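Local coordinates for haloacid dehalogenase domain protein hydrolase (Planctomyces limnophilus, PDB 4OVY) that probably acts as a hydrolase, perhaps a phosphatase, of the haloacid dehalogenase superfamily and binds a calcium ion, at residues Y176-P180 with E181-G185; G275-D278 with R279-D283; R14-L17 with E18-S22; L144-L147 with A148-Q152. All blocks are in the same frame, centred on the assembly; numbering follows the deposited sequence.

Contact 1: residues Y176-P180 with E181-G185. With EDO (1,2-ethanediol), chain D.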
loop_
_atom_site.group_PDB
_atom_site.type_symbol
_atom_site.label_atom_id
_atom_site.label_comp_id
_atom_site.label_asym_id
_atom_site.label_seq_id
_atom_site.Cartn_x
_atom_site.Cartn_y
_atom_site.Cartn_z
ATOM N N TYR A 176 5.997 -17.398 0.423
ATOM C CA TYR A 176 5.261 -17.117 1.665
ATOM C C TYR A 176 3.745 -17.078 1.504
ATOM O O TYR A 176 3.025 -17.022 2.507
ATOM C CB TYR A 176 5.684 -15.753 2.241
ATOM C CG TYR A 176 7.129 -15.636 2.659
ATOM C CD1 TYR A 176 7.745 -16.628 3.418
ATOM C CD2 TYR A 176 7.876 -14.503 2.336
ATOM C CE1 TYR A 176 9.066 -16.506 3.822
ATOM C CE2 TYR A 176 9.199 -14.374 2.734
ATOM C CZ TYR A 176 9.789 -15.374 3.477
ATOM O OH TYR A 176 11.095 -15.252 3.881
ATOM N N GLY A 177 3.255 -17.065 0.267
ATOM C CA GLY A 177 1.828 -16.870 0.017
ATOM C C GLY A 177 1.389 -15.429 0.197
ATOM O O GLY A 177 0.211 -15.161 0.388
ATOM N N ILE A 178 2.336 -14.495 0.122
ATOM C CA ILE A 178 2.046 -13.092 0.350
ATOM C C ILE A 178 2.184 -12.333 -0.966
ATOM O O ILE A 178 3.291 -12.260 -1.527
ATOM C CB ILE A 178 2.989 -12.509 1.419
ATOM C CG1 ILE A 178 2.760 -13.232 2.752
ATOM C CG2 ILE A 178 2.767 -11.008 1.561
ATOM C CD1 ILE A 178 3.752 -12.872 3.842
ATOM N N PRO A 179 1.069 -11.773 -1.474
ATOM C CA PRO A 179 1.099 -11.073 -2.752
ATOM C C PRO A 179 1.785 -9.713 -2.646
ATOM O O PRO A 179 1.925 -9.188 -1.550
ATOM C CB PRO A 179 -0.381 -10.891 -3.072
ATOM C CG PRO A 179 -1.017 -10.731 -1.736
ATOM C CD PRO A 179 -0.249 -11.641 -0.821
ATOM N N PRO A 180 2.194 -9.131 -3.784
ATOM C CA PRO A 180 2.968 -7.883 -3.779
ATOM C C PRO A 180 2.294 -6.725 -3.053
ATOM O O PRO A 180 2.981 -5.936 -2.395
ATOM C CB PRO A 180 3.147 -7.562 -5.265
ATOM C CG PRO A 180 2.933 -8.848 -5.967
ATOM C CD PRO A 180 1.971 -9.635 -5.148
ATOM N N GLU A 181 0.965 -6.634 -3.148
ATOM C CA GLU A 181 0.219 -5.566 -2.466
ATOM C C GLU A 181 0.226 -5.682 -0.931
ATOM O O GLU A 181 -0.274 -4.791 -0.250
ATOM C CB GLU A 181 -1.218 -5.441 -3.010
ATOM C CG GLU A 181 -2.161 -6.610 -2.715
ATOM C CD GLU A 181 -2.092 -7.741 -3.731
ATOM O OE1 GLU A 181 -1.096 -7.848 -4.499
ATOM O OE2 GLU A 181 -3.056 -8.536 -3.754
ATOM N N GLN A 182 0.779 -6.771 -0.395
ATOM C CA GLN A 182 0.894 -6.962 1.046
ATOM C C GLN A 182 2.347 -7.033 1.503
ATOM O O GLN A 182 2.648 -7.549 2.583
ATOM C CB GLN A 182 0.112 -8.210 1.473
ATOM C CG GLN A 182 -1.378 -7.985 1.328
ATOM C CD GLN A 182 -2.242 -9.182 1.662
ATOM O OE1 GLN A 182 -1.855 -10.103 2.392
ATOM N NE2 GLN A 182 -3.434 -9.154 1.146
ATOM N N VAL A 183 3.243 -6.513 0.667
ATOM C CA VAL A 183 4.653 -6.399 1.007
ATOM C C VAL A 183 4.945 -4.911 1.179
ATOM O O VAL A 183 4.650 -4.108 0.296
ATOM C CB VAL A 183 5.565 -6.984 -0.085
ATOM C CG1 VAL A 183 7.035 -6.791 0.294
ATOM C CG2 VAL A 183 5.255 -8.460 -0.313
ATOM N N ILE A 184 5.487 -4.556 2.336
ATOM C CA ILE A 184 5.883 -3.191 2.642
ATOM C C ILE A 184 7.376 -3.227 2.909
ATOM O O ILE A 184 7.866 -4.084 3.650
ATOM C CB ILE A 184 5.125 -2.656 3.871
ATOM C CG1 ILE A 184 3.634 -2.549 3.560
ATOM C CG2 ILE A 184 5.654 -1.298 4.310
ATOM C CD1 ILE A 184 2.774 -2.317 4.787
ATOM N N GLY A 185 8.103 -2.309 2.288
ATOM C CA GLY A 185 9.547 -2.297 2.403
ATOM C C GLY A 185 10.134 -0.935 2.094
ATOM O O GLY A 185 9.411 0.051 1.928
HETATM C C1 EDO D . 6.553 1.368 1.824
HETATM O O1 EDO D . 6.365 0.070 1.241
HETATM C C2 EDO D . 7.155 2.350 0.814
HETATM O O2 EDO D . 8.416 1.890 0.318
#

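Contact 2: residues G275-D278 with R279-D283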
loop_
_atom_site.group_PDB
_atom_site.type_symbol
_atom_site.label_atom_id
_atom_site.label_comp_id
_atom_site.label_asym_id
_atom_site.label_seq_id
_atom_site.Cartn_x
_atom_site.Cartn_y
_atom_site.Cartn_z
ATOM N N GLY A 275 20.611 -8.214 12.338
ATOM C CA GLY A 275 19.487 -8.629 13.178
ATOM C C GLY A 275 19.760 -8.522 14.669
ATOM O O GLY A 275 19.322 -9.374 15.450
ATOM N N ARG A 276 20.477 -7.472 15.068
ATOM C CA ARG A 276 20.792 -7.251 16.473
ATOM C C ARG A 276 19.515 -7.179 17.304
ATOM O O ARG A 276 18.596 -6.430 16.986
ATOM C CB ARG A 276 21.607 -5.967 16.677
ATOM C CG ARG A 276 22.199 -5.847 18.079
ATOM C CD ARG A 276 22.905 -4.517 18.293
ATOM N NE ARG A 276 23.903 -4.244 17.258
ATOM C CZ ARG A 276 25.171 -4.667 17.268
ATOM N NH1 ARG A 276 25.649 -5.405 18.263
ATOM N NH2 ARG A 276 25.975 -4.345 16.261
ATOM N N LEU A 277 19.484 -7.979 18.361
ATOM C CA LEU A 277 18.349 -8.069 19.273
ATOM C C LEU A 277 18.886 -7.847 20.679
ATOM O O LEU A 277 19.682 -8.640 21.173
ATOM C CB LEU A 277 17.692 -9.448 19.161
ATOM C CG LEU A 277 16.562 -9.741 20.161
ATOM C CD1 LEU A 277 15.424 -8.738 20.013
ATOM C CD2 LEU A 277 16.060 -11.171 20.022
ATOM N N ASP A 278 18.452 -6.762 21.313
ATOM C CA ASP A 278 19.006 -6.339 22.591
ATOM C C ASP A 278 17.950 -5.589 23.389
ATOM O O ASP A 278 17.409 -6.125 24.354
ATOM C CB ASP A 278 20.253 -5.487 22.350
ATOM C CG ASP A 278 20.884 -4.961 23.630
ATOM O OD1 ASP A 278 20.637 -5.493 24.734
ATOM O OD2 ASP A 278 21.660 -4.003 23.514
ATOM N N ARG A 279 17.631 -4.372 22.966
ATOM C CA ARG A 279 16.648 -3.552 23.673
ATOM C C ARG A 279 15.261 -4.206 23.693
ATOM O O ARG A 279 14.567 -4.188 24.721
ATOM C CB ARG A 279 16.560 -2.159 23.041
ATOM C CG ARG A 279 17.894 -1.431 22.887
ATOM C CD ARG A 279 18.659 -1.354 24.191
ATOM N NE ARG A 279 19.988 -0.783 24.013
ATOM C CZ ARG A 279 20.877 -0.649 24.990
ATOM N NH1 ARG A 279 20.579 -1.032 26.228
ATOM N NH2 ARG A 279 22.071 -0.125 24.731
ATOM N N ALA A 280 14.865 -4.791 22.569
ATOM C CA ALA A 280 13.559 -5.444 22.474
ATOM C C ALA A 280 13.479 -6.685 23.360
ATOM O O ALA A 280 12.423 -6.983 23.921
ATOM C CB ALA A 280 13.243 -5.806 21.026
ATOM N N LEU A 281 14.591 -7.409 23.468
ATOM C CA LEU A 281 14.661 -8.615 24.300
ATOM C C LEU A 281 14.574 -8.266 25.788
ATOM O O LEU A 281 13.814 -8.873 26.545
ATOM C CB LEU A 281 15.952 -9.380 23.991
ATOM C CG LEU A 281 16.174 -10.745 24.637
ATOM C CD1 LEU A 281 15.005 -11.677 24.360
ATOM C CD2 LEU A 281 17.477 -11.344 24.130
ATOM N N THR A 282 15.341 -7.264 26.197
ATOM C CA THR A 282 15.293 -6.786 27.573
ATOM C C THR A 282 13.888 -6.319 27.980
ATOM O O THR A 282 13.466 -6.571 29.100
ATOM C CB THR A 282 16.326 -5.669 27.772
ATOM O OG1 THR A 282 17.632 -6.222 27.567
ATOM C CG2 THR A 282 16.248 -5.053 29.174
ATOM N N ASP A 283 13.168 -5.665 27.066
ATOM C CA ASP A 283 11.842 -5.120 27.366
ATOM C C ASP A 283 10.688 -6.097 27.123
ATOM O O ASP A 283 9.538 -5.779 27.442
ATOM C CB ASP A 283 11.592 -3.841 26.567
ATOM C CG ASP A 283 12.246 -2.620 27.189
ATOM O OD1 ASP A 283 12.899 -2.741 28.249
ATOM O OD2 ASP A 283 12.093 -1.529 26.610
HETATM O O HOH W 1 19.337 -4.217 26.890
#

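Contact 3: residues R14-L17 with E18-S22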
loop_
_atom_site.group_PDB
_atom_site.type_symbol
_atom_site.label_atom_id
_atom_site.label_comp_id
_atom_site.label_asym_id
_atom_site.label_seq_id
_atom_site.Cartn_x
_atom_site.Cartn_y
_atom_site.Cartn_z
ATOM N N ARG A 14 1.302 -21.553 22.766
ATOM C CA ARG A 14 0.116 -21.332 23.601
ATOM C C ARG A 14 -0.500 -19.964 23.339
ATOM O O ARG A 14 -1.714 -19.847 23.170
ATOM C CB ARG A 14 0.445 -21.491 25.086
ATOM C CG ARG A 14 0.747 -22.927 25.483
ATOM C CD ARG A 14 0.801 -23.117 26.989
ATOM N NE ARG A 14 1.960 -22.479 27.604
ATOM C CZ ARG A 14 3.187 -22.997 27.671
ATOM N NH1 ARG A 14 3.465 -24.190 27.147
ATOM N NH2 ARG A 14 4.150 -22.310 28.274
ATOM N N ALA A 15 0.344 -18.938 23.290
ATOM C CA ALA A 15 -0.111 -17.570 23.046
ATOM C C ALA A 15 -0.756 -17.408 21.673
ATOM O O ALA A 15 -1.787 -16.753 21.549
ATOM C CB ALA A 15 1.047 -16.595 23.188
ATOM N N ILE A 16 -0.146 -17.995 20.645
ATOM C CA ILE A 16 -0.660 -17.877 19.289
ATOM C C ILE A 16 -2.030 -18.537 19.177
ATOM O O ILE A 16 -2.979 -17.913 18.706
ATOM C CB ILE A 16 0.308 -18.472 18.247
ATOM C CG1 ILE A 16 1.555 -17.592 18.139
ATOM C CG2 ILE A 16 -0.372 -18.586 16.887
ATOM C CD1 ILE A 16 2.709 -18.253 17.424
ATOM N N LEU A 17 -2.132 -19.784 19.631
ATOM C CA LEU A 17 -3.390 -20.527 19.520
ATOM C C LEU A 17 -4.509 -19.852 20.312
ATOM O O LEU A 17 -5.620 -19.708 19.809
ATOM C CB LEU A 17 -3.208 -21.982 19.968
ATOM C CG LEU A 17 -2.273 -22.840 19.105
ATOM C CD1 LEU A 17 -2.003 -24.168 19.795
ATOM C CD2 LEU A 17 -2.831 -23.065 17.704
ATOM N N GLU A 18 -4.199 -19.426 21.538
ATOM C CA GLU A 18 -5.164 -18.760 22.421
ATOM C C GLU A 18 -5.661 -17.445 21.815
ATOM O O GLU A 18 -6.866 -17.165 21.787
ATOM C CB GLU A 18 -4.520 -18.493 23.791
ATOM C CG GLU A 18 -5.447 -17.921 24.860
ATOM C CD GLU A 18 -4.909 -18.132 26.277
ATOM O OE1 GLU A 18 -3.697 -17.881 26.494
ATOM O OE2 GLU A 18 -5.691 -18.554 27.175
ATOM N N TYR A 19 -4.723 -16.642 21.332
ATOM C CA TYR A 19 -5.052 -15.337 20.778
ATOM C C TYR A 19 -5.887 -15.458 19.504
ATOM O O TYR A 19 -6.912 -14.787 19.358
ATOM C CB TYR A 19 -3.775 -14.549 20.503
ATOM C CG TYR A 19 -4.032 -13.135 20.058
ATOM C CD1 TYR A 19 -4.439 -12.171 20.973
ATOM C CD2 TYR A 19 -3.863 -12.757 18.730
ATOM C CE1 TYR A 19 -4.672 -10.864 20.580
ATOM C CE2 TYR A 19 -4.093 -11.444 18.323
ATOM C CZ TYR A 19 -4.502 -10.506 19.251
ATOM O OH TYR A 19 -4.739 -9.208 18.867
ATOM N N VAL A 20 -5.459 -16.319 18.587
ATOM C CA VAL A 20 -6.197 -16.496 17.342
ATOM C C VAL A 20 -7.615 -17.001 17.632
ATOM O O VAL A 20 -8.580 -16.510 17.057
ATOM C CB VAL A 20 -5.453 -17.414 16.356
ATOM C CG1 VAL A 20 -6.337 -17.761 15.160
ATOM C CG2 VAL A 20 -4.169 -16.727 15.889
ATOM N N LYS A 21 -7.744 -17.960 18.541
ATOM C CA LYS A 21 -9.067 -18.439 18.934
ATOM C C LYS A 21 -9.923 -17.312 19.494
ATOM O O LYS A 21 -11.095 -17.165 19.139
ATOM C CB LYS A 21 -8.952 -19.542 19.977
ATOM C CG LYS A 21 -10.271 -20.261 20.236
ATOM C CD LYS A 21 -10.057 -21.544 21.015
ATOM C CE LYS A 21 -9.281 -22.594 20.224
ATOM N NZ LYS A 21 -9.951 -22.963 18.947
ATOM N N SER A 22 -9.323 -16.510 20.366
ATOM C CA SER A 22 -10.040 -15.455 21.063
ATOM C C SER A 22 -10.539 -14.365 20.114
ATOM O O SER A 22 -11.662 -13.880 20.258
ATOM C CB SER A 22 -9.141 -14.840 22.129
ATOM O OG SER A 22 -9.838 -13.845 22.846
#

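Contact 4: residues L144-L147 with A148-Q152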
loop_
_atom_site.group_PDB
_atom_site.type_symbol
_atom_site.label_atom_id
_atom_site.label_comp_id
_atom_site.label_asym_id
_atom_site.label_seq_id
_atom_site.Cartn_x
_atom_site.Cartn_y
_atom_site.Cartn_z
ATOM N N LEU A 144 6.109 -20.685 7.999
ATOM C CA LEU A 144 5.204 -21.010 6.891
ATOM C C LEU A 144 3.885 -21.583 7.424
ATOM O O LEU A 144 2.802 -21.252 6.935
ATOM C CB LEU A 144 5.839 -22.008 5.934
ATOM C CG LEU A 144 7.130 -21.606 5.218
ATOM C CD1 LEU A 144 7.511 -22.709 4.239
ATOM C CD2 LEU A 144 6.980 -20.267 4.515
ATOM N N GLU A 145 3.988 -22.446 8.425
ATOM C CA GLU A 145 2.806 -22.989 9.096
ATOM C C GLU A 145 1.984 -21.890 9.767
ATOM O O GLU A 145 0.758 -21.881 9.668
ATOM C CB GLU A 145 3.210 -24.050 10.118
ATOM C CG GLU A 145 3.761 -25.306 9.472
ATOM C CD GLU A 145 4.413 -26.253 10.454
ATOM O OE1 GLU A 145 4.256 -26.058 11.685
ATOM O OE2 GLU A 145 5.080 -27.203 9.984
ATOM N N LEU A 146 2.663 -20.962 10.435
ATOM C CA LEU A 146 1.983 -19.857 11.107
ATOM C C LEU A 146 1.245 -18.974 10.109
ATOM O O LEU A 146 0.091 -18.624 10.330
ATOM C CB LEU A 146 2.975 -19.033 11.935
ATOM C CG LEU A 146 2.407 -17.798 12.637
ATOM C CD1 LEU A 146 1.238 -18.157 13.554
ATOM C CD2 LEU A 146 3.515 -17.128 13.425
ATOM N N LEU A 147 1.904 -18.628 9.006
ATOM C CA LEU A 147 1.256 -17.852 7.941
ATOM C C LEU A 147 -0.028 -18.527 7.423
ATOM O O LEU A 147 -1.067 -17.878 7.303
ATOM C CB LEU A 147 2.224 -17.623 6.780
ATOM C CG LEU A 147 3.357 -16.627 7.037
ATOM C CD1 LEU A 147 4.414 -16.775 5.956
ATOM C CD2 LEU A 147 2.840 -15.197 7.103
ATOM N N ALA A 148 0.049 -19.825 7.133
ATOM C CA ALA A 148 -1.111 -20.580 6.649
ATOM C C ALA A 148 -2.237 -20.619 7.683
ATOM O O ALA A 148 -3.409 -20.446 7.347
ATOM C CB ALA A 148 -0.702 -22.004 6.271
ATOM N N PHE A 149 -1.865 -20.852 8.939
ATOM C CA PHE A 149 -2.809 -20.925 10.048
ATOM C C PHE A 149 -3.583 -19.612 10.184
ATOM O O PHE A 149 -4.802 -19.602 10.322
ATOM C CB PHE A 149 -2.050 -21.236 11.342
ATOM C CG PHE A 149 -2.907 -21.232 12.580
ATOM C CD1 PHE A 149 -3.860 -22.224 12.786
ATOM C CD2 PHE A 149 -2.736 -20.263 13.556
ATOM C CE1 PHE A 149 -4.640 -22.235 13.936
ATOM C CE2 PHE A 149 -3.520 -20.265 14.708
ATOM C CZ PHE A 149 -4.474 -21.254 14.897
ATOM N N LEU A 150 -2.860 -18.503 10.140
ATOM C CA LEU A 150 -3.484 -17.184 10.234
ATOM C C LEU A 150 -4.409 -16.911 9.047
ATOM O O LEU A 150 -5.526 -16.420 9.219
ATOM C CB LEU A 150 -2.411 -16.101 10.355
ATOM C CG LEU A 150 -1.615 -16.160 11.666
ATOM C CD1 LEU A 150 -0.360 -15.308 11.586
ATOM C CD2 LEU A 150 -2.475 -15.746 12.854
ATOM N N ARG A 151 -3.960 -17.240 7.843
ATOM C CA ARG A 151 -4.800 -17.042 6.657
ATOM C C ARG A 151 -6.049 -17.934 6.689
ATOM O O ARG A 151 -7.120 -17.510 6.274
ATOM C CB ARG A 151 -3.989 -17.216 5.373
ATOM C CG ARG A 151 -3.006 -16.066 5.152
ATOM C CD ARG A 151 -2.420 -16.068 3.747
ATOM N NE ARG A 151 -1.564 -17.226 3.509
ATOM C CZ ARG A 151 -0.225 -17.224 3.481
ATOM N NH1 ARG A 151 0.411 -18.360 3.256
ATOM N NH2 ARG A 151 0.491 -16.116 3.677
ATOM N N GLN A 152 -5.921 -19.143 7.221
ATOM C CA GLN A 152 -7.085 -20.023 7.422
ATOM C C GLN A 152 -8.127 -19.400 8.350
ATOM O O GLN A 152 -9.311 -19.688 8.226
ATOM C CB GLN A 152 -6.651 -21.388 7.959
ATOM C CG GLN A 152 -5.969 -22.269 6.917
ATOM C CD GLN A 152 -5.190 -23.428 7.531
ATOM O OE1 GLN A 152 -5.356 -23.759 8.711
ATOM N NE2 GLN A 152 -4.333 -24.049 6.729
#

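Contact 1: residues Y176-P180 with E181-G185
Pro179 and Gln182 are tied by the first of two backbone hydrogen bonds that wind the chain into a short 3-10 turn ahead of strand 183-195. Gln182 N reaches Pro179 O at 2.9 Å, and one residue on Val183 N reaches Pro180 O at 3.1 Å. In both bonds the donor stands above the carbonyl plane. Val183 CG2 also touches a carbonyl of the turn, lying 3.6 Å from Pro179 O.

Apolar packing fills in round the turn. CG2 of Ile178 lies 3.9 Å from CB of Gln182 and 4.0 Å from CG2 of Val183, while the other branch of Ile178 runs toward helix 141-152.

The charged element is Glu181. Its CG lies between the backbone N and the carbonyl carbon (chi1 68°) and the chain bends at CG (chi2 -86°), which folds the carboxylate back across the ring of Pro179, OE1 being 3.4 Å from Pro179 CB. There it makes salt bridges to Lys156 and Arg226 of the second subunit; an alanine here would probably leave both those cations without this mate and take the carboxylate away from the proline ring.

Farther on, Gly185 N and O both bond a 1,2-ethanediol, probably from the crystallisation liquor, its O2 lying 2.6 Å from Gly185 O. The chemistry implies a turn held by its own backbone, with a carboxylate turned to the dimer interface.

Contact 2: residues G275-D278 with R279-D283
Asp278 occupies the N-cap position of helix 279-287, and its carbonyl takes the first full helical turn's bond: Thr282 N lies 3.0 Å from Asp278 O in a nearly straight hydrogen bond (172°). The aspartate's own side chain does no capping. With CG anti to the backbone N (chi1 178°), the carboxylate runs beside Arg279 and Thr282, pointing the same way as both, while the amides of Asp278, Arg279 and Ala280 are bound by the carboxylate of Asp236.

Arg279 bends at chi2 and brings its guanidinium alongside, the two flat groups inclined by 29°. Asp278 OD2 sits over one guanidinium face toward its rim, 3.7 Å from Arg279 NE; this is a long salt bridge of charges alone, with no N-H aimed at the oxygen. The stronger partner of the aspartate is Arg270, which pairs with OD1 and also bonds Thr282 OG1.

Leu277 supplies the greasy side of the junction. Its CD1 lies 3.8 Å from Ala280 CB, and its CG lies 3.9 Å from Leu281 CB, the two leucines crossing at about a right angle. The same side chain packs against Ile256 and His258 of strand 253-260, about 6 Å from the side chain of the calcium ligand Asn234, so the helix starts close to the metal site.

Across the polar side, a water donates to Asp278 OD1 at 2.8 Å and also hydrogen-bonds Thr282 OG1 at 2.7 Å.

Contact 3: residues R14-L17 with E18-S22
Ile16 and Val20 meet along one face of the alpha-helix 11-24, here in mid-course, with the regular i to i+4 hydrogen bonding of that motif. Four backbone bonds join the two halves: Glu18 N to Arg14 O, Tyr19 N to Ala15 O (2.9 Å), Val20 N to Ile16 O (3.0 Å) and Lys21 N to Leu17 O. The straightest is that of Val20, at 169°.

Side-chain carbons crowd onto the same carbonyls. Glu18 CB lies 3.2 Å from Arg14 O, and Tyr19 CB lies 3.1 Å from Ala15 O, so each of these oxygens meets both the amide and the first side-chain carbon of the residue four places on.

Direct apolar contact along the helix is slight, with the Ile16 and Val20 methyls CG2 and CG2 4.3 Å apart. These residues are buried chiefly by other parts of the fold: Ile16 packs on Leu146, and Val20 on Phe149 and Leu150, all of helix 141-152. Leu17 joins them against Phe149, and Tyr19 reaches Leu253 of strand 253-260, which puts this N-terminal helix against both.

Charged groups lie on the outer side, where Arg14 turns from the contact to a salt bridge with Asp9 and also bonds a citrate probably taken up from the crystallisation liquor.

Val20 places its CG2 branch beside its own backbone N, anti to its carbonyl carbon, and that methyl ends 3.3 Å from Ile16 O.

Contact 4: residues L144-L147 with A148-Q152
Arg151 folds back along helix 141-152 over Leu147, one turn earlier. Its CB starts 3.6 Å from Leu147 O, and CG comes closer, 3.4 Å from the same oxygen, which already accepts the hydrogen bond of Arg151 N. CD follows, and there the chain turns sharply (chi3 -67°), so that NE passes 3.9 Å from Leu147 O. The guanidinium therefore presents a face to this carbonyl, with the oxygen well above the plane and toward its rim. CZ and NH1 continue over the leucine, and at the tip NH2 lies 3.9 Å from Leu147 CB. NH2 is gripped from beyond the helix, by Tyr176 O and by Thr157 OG1; a leucine in place of this arginine would probably leave the carbonyl of Tyr176 and the hydroxyl of Thr157 without this partner.

On another side of the same turn the contacts are apolar. Leu146 sets CG anti to its backbone N (chi1 177°), which carries CD1 forward to within 3.8 Å of Leu150 CD1; the same methyl lies obliquely to the Phe149 ring, 4.5 Å from CD2. Leu146, Leu147 and Leu150 all press on Phe41 of strand 38-41.

Leucines laid on strand 38-41, in the parallel part of the sheet, and an arginine reaching the end of helix 172-176 make this one of the flanking helices of the Rossmann-like core of haloacid dehalogenases, leading into strand 156-161.

Along the chain the order is contact 3, contact 4, contact 1, contact 2. The first three form a chain of neighbours: contact 3 on helix 11-24 lies about 13 Å, centre to centre, from contact 4 on helix 141-152 and packs directly on it, and contact 4 in turn touches contact 1, about 14 Å away. Contacts 1 and 3 are too far apart to touch. Contact 2 stands apart, its centre about 26 Å from contact 1 on the opposite side of the chain's centre, near the calcium site. Thus contacts 3 and 4 sit on two helices packed together against the central sheet, contact 1 enters its strand 183-195 and also meets the second subunit, and contact 2 packs on strand 253-260.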